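Local atomic coordinates of protein GH61E (Thielavia terrestris, PDB entry 3EJA), a protein that probably acts as a copper-dependent lytic polysaccharide monooxygenase, cleaving the glycosidic bonds of cellulose and related polysaccharides by oxidation. Residues A[136-141]-A[151-156]. Sequence-based numbering, arbitrary orientation.
Sequences AEQIGL and QFYISC. With SO4 (sulfate ion), chain I.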
loop_
_atom_site.group_PDB
_atom_site.type_symbol
_atom_site.label_atom_id
_atom_site.label_comp_id
_atom_site.label_asym_id
_atom_site.label_seq_id
_atom_site.Cartn_x
_atom_site.Cartn_y
_atom_site.Cartn_z
ATOM N N ALA A 136 2.476 -0.839 -1.147
ATOM C CA ALA A 136 1.434 -1.880 -1.163
ATOM C C ALA A 136 0.951 -2.097 0.249
ATOM O O ALA A 136 1.753 -2.129 1.186
ATOM C CB ALA A 136 1.973 -3.195 -1.726
ATOM N N GLU A 137 -0.365 -2.227 0.404
ATOM C CA GLU A 137 -0.957 -2.468 1.697
ATOM C C GLU A 137 -2.149 -3.417 1.600
ATOM O O GLU A 137 -2.975 -3.274 0.704
ATOM C CB GLU A 137 -1.411 -1.127 2.272
ATOM C CG GLU A 137 -2.311 -1.190 3.478
ATOM C CD GLU A 137 -2.804 0.184 3.847
ATOM O OE1 GLU A 137 -2.163 0.814 4.696
ATOM O OE2 GLU A 137 -3.794 0.656 3.258
ATOM N N GLN A 138 -2.229 -4.376 2.521
ATOM C CA GLN A 138 -3.492 -5.072 2.788
ATOM C C GLN A 138 -3.719 -5.042 4.290
ATOM O O GLN A 138 -2.783 -5.220 5.064
ATOM C CB GLN A 138 -3.507 -6.507 2.252
ATOM C CG GLN A 138 -4.935 -7.088 2.081
ATOM C CD GLN A 138 -5.407 -7.929 3.257
ATOM O OE1 GLN A 138 -4.607 -8.365 4.095
ATOM N NE2 GLN A 138 -6.724 -8.200 3.301
ATOM N N ILE A 139 -4.961 -4.767 4.686
ATOM C CA ILE A 139 -5.312 -4.658 6.098
ATOM C C ILE A 139 -6.198 -5.831 6.502
ATOM O O ILE A 139 -7.385 -5.861 6.166
ATOM C CB ILE A 139 -6.023 -3.303 6.412
ATOM C CG1 ILE A 139 -5.291 -2.134 5.735
ATOM C CG2 ILE A 139 -6.149 -3.104 7.926
ATOM C CD1 ILE A 139 -6.012 -0.783 5.829
ATOM N N GLY A 140 -5.615 -6.794 7.213
ATOM C CA GLY A 140 -6.360 -7.945 7.739
ATOM C C GLY A 140 -7.235 -7.508 8.895
ATOM O O GLY A 140 -6.727 -6.974 9.896
ATOM N N LEU A 141 -8.541 -7.726 8.751
ATOM C CA LEU A 141 -9.536 -7.256 9.737
ATOM C C LEU A 141 -10.200 -8.362 10.585
ATOM O O LEU A 141 -11.169 -8.106 11.324
ATOM C CB LEU A 141 -10.605 -6.413 9.025
ATOM C CG LEU A 141 -10.151 -5.148 8.286
ATOM C CD1 LEU A 141 -11.335 -4.503 7.560
ATOM C CD2 LEU A 141 -9.506 -4.150 9.261
ATOM N N GLN A 151 -4.255 -5.938 11.133
ATOM C CA GLN A 151 -2.928 -6.432 10.719
ATOM C C GLN A 151 -2.550 -5.873 9.348
ATOM O O GLN A 151 -3.199 -6.182 8.347
ATOM C CB GLN A 151 -2.896 -7.969 10.716
ATOM C CG GLN A 151 -3.110 -8.581 12.093
ATOM C CD GLN A 151 -3.186 -10.102 12.080
ATOM O OE1 GLN A 151 -3.061 -10.746 11.030
ATOM N NE2 GLN A 151 -3.392 -10.686 13.256
ATOM N N PHE A 152 -1.512 -5.037 9.315
ATOM C CA PHE A 152 -1.060 -4.417 8.064
ATOM C C PHE A 152 0.058 -5.209 7.396
ATOM O O PHE A 152 1.109 -5.440 7.996
ATOM C CB PHE A 152 -0.611 -2.961 8.311
ATOM C CG PHE A 152 -1.730 -2.055 8.760
ATOM C CD1 PHE A 152 -2.154 -2.056 10.091
ATOM C CD2 PHE A 152 -2.358 -1.200 7.855
ATOM C CE1 PHE A 152 -3.199 -1.232 10.514
ATOM C CE2 PHE A 152 -3.405 -0.367 8.263
ATOM C CZ PHE A 152 -3.831 -0.383 9.599
ATOM N N TYR A 153 -0.190 -5.611 6.151
ATOM C CA TYR A 153 0.795 -6.306 5.326
ATOM C C TYR A 153 1.226 -5.336 4.240
ATOM O O TYR A 153 0.407 -4.925 3.420
ATOM C CB TYR A 153 0.199 -7.608 4.754
ATOM C CG TYR A 153 -0.229 -8.556 5.850
ATOM C CD1 TYR A 153 0.689 -9.442 6.417
ATOM C CD2 TYR A 153 -1.538 -8.539 6.354
ATOM C CE1 TYR A 153 0.321 -10.293 7.443
ATOM C CE2 TYR A 153 -1.918 -9.396 7.389
ATOM C CZ TYR A 153 -0.981 -10.267 7.924
ATOM O OH TYR A 153 -1.330 -11.127 8.937
ATOM N N ILE A 154 2.507 -4.951 4.274
ATOM C CA ILE A 154 3.025 -3.776 3.555
ATOM C C ILE A 154 4.373 -4.042 2.879
ATOM O O ILE A 154 5.181 -4.802 3.394
ATOM C CB ILE A 154 3.219 -2.562 4.552
ATOM C CG1 ILE A 154 1.870 -2.061 5.101
ATOM C CG2 ILE A 154 4.006 -1.388 3.915
ATOM C CD1 ILE A 154 1.996 -1.348 6.458
ATOM N N SER A 155 4.607 -3.391 1.741
ATOM C CA SER A 155 5.968 -3.173 1.223
ATOM C C SER A 155 5.997 -1.940 0.304
ATOM O O SER A 155 4.947 -1.392 -0.032
ATOM C CB SER A 155 6.508 -4.409 0.496
ATOM O OG SER A 155 5.963 -4.503 -0.796
ATOM N N CYS A 156 7.192 -1.510 -0.104
ATOM C CA CYS A 156 7.311 -0.409 -1.061
ATOM C C CYS A 156 8.248 -0.736 -2.208
ATOM O O CYS A 156 9.361 -1.229 -1.990
ATOM C CB CYS A 156 7.788 0.871 -0.378
ATOM S SG CYS A 156 6.665 1.550 0.862
HETATM S S SO4 I . -3.892 -14.291 13.687
HETATM O O1 SO4 I . -3.924 -13.000 14.366
HETATM O O2 SO4 I . -4.932 -15.145 14.250
HETATM O O3 SO4 I . -4.094 -14.103 12.254
HETATM O O4 SO4 I . -2.589 -14.920 13.902
#
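A136 with S155, Q138 with Y153, and G140 with Q151 are antiparallel hydrogen-bonded pairs, each sharing two backbone bonds. The bond from Y153 N to Q138 O (2.8 Å) is nearly straight, at 176°. That from S155 N to A136 O is longer, at 3.2 Å. E137–I154 and I139–F152 are the non-hydrogen-bonded pairs between them.

Apolar contact centres on I139 and F152. I139 CG2 lies over one face of the F152 ring in a CH-pi contact, 4.1 Å from the centroid. I139 CD1 meets F152 CE2 at 3.6 Å. E137 OE1 approaches the edge of the same ring and makes a salt bridge to R135; OE2 is hydrogen-bonded to Q73 and Y179.

On the other face of the sheet, Y153 and Q138 run side by side, ring and amide planes 26° apart. Q138 OE1 is hydrogen-bonded to Y2 OH. Y153 OH donates a hydrogen bond to Q151 OE1 (2.7 Å). Q151 NE2 donates one to O1 of a sulfate (2.6 Å), probably from the crystallisation liquor; H142 NE2 is hydrogen-bonded to the same ion.

The segments are parts of the two strands of a beta hairpin in the AA9 beta sandwich. Y153 completes the magnesium site with H1 and H68, probably the copper site of the active enzyme. Q151 and H142 probably bind O2 there.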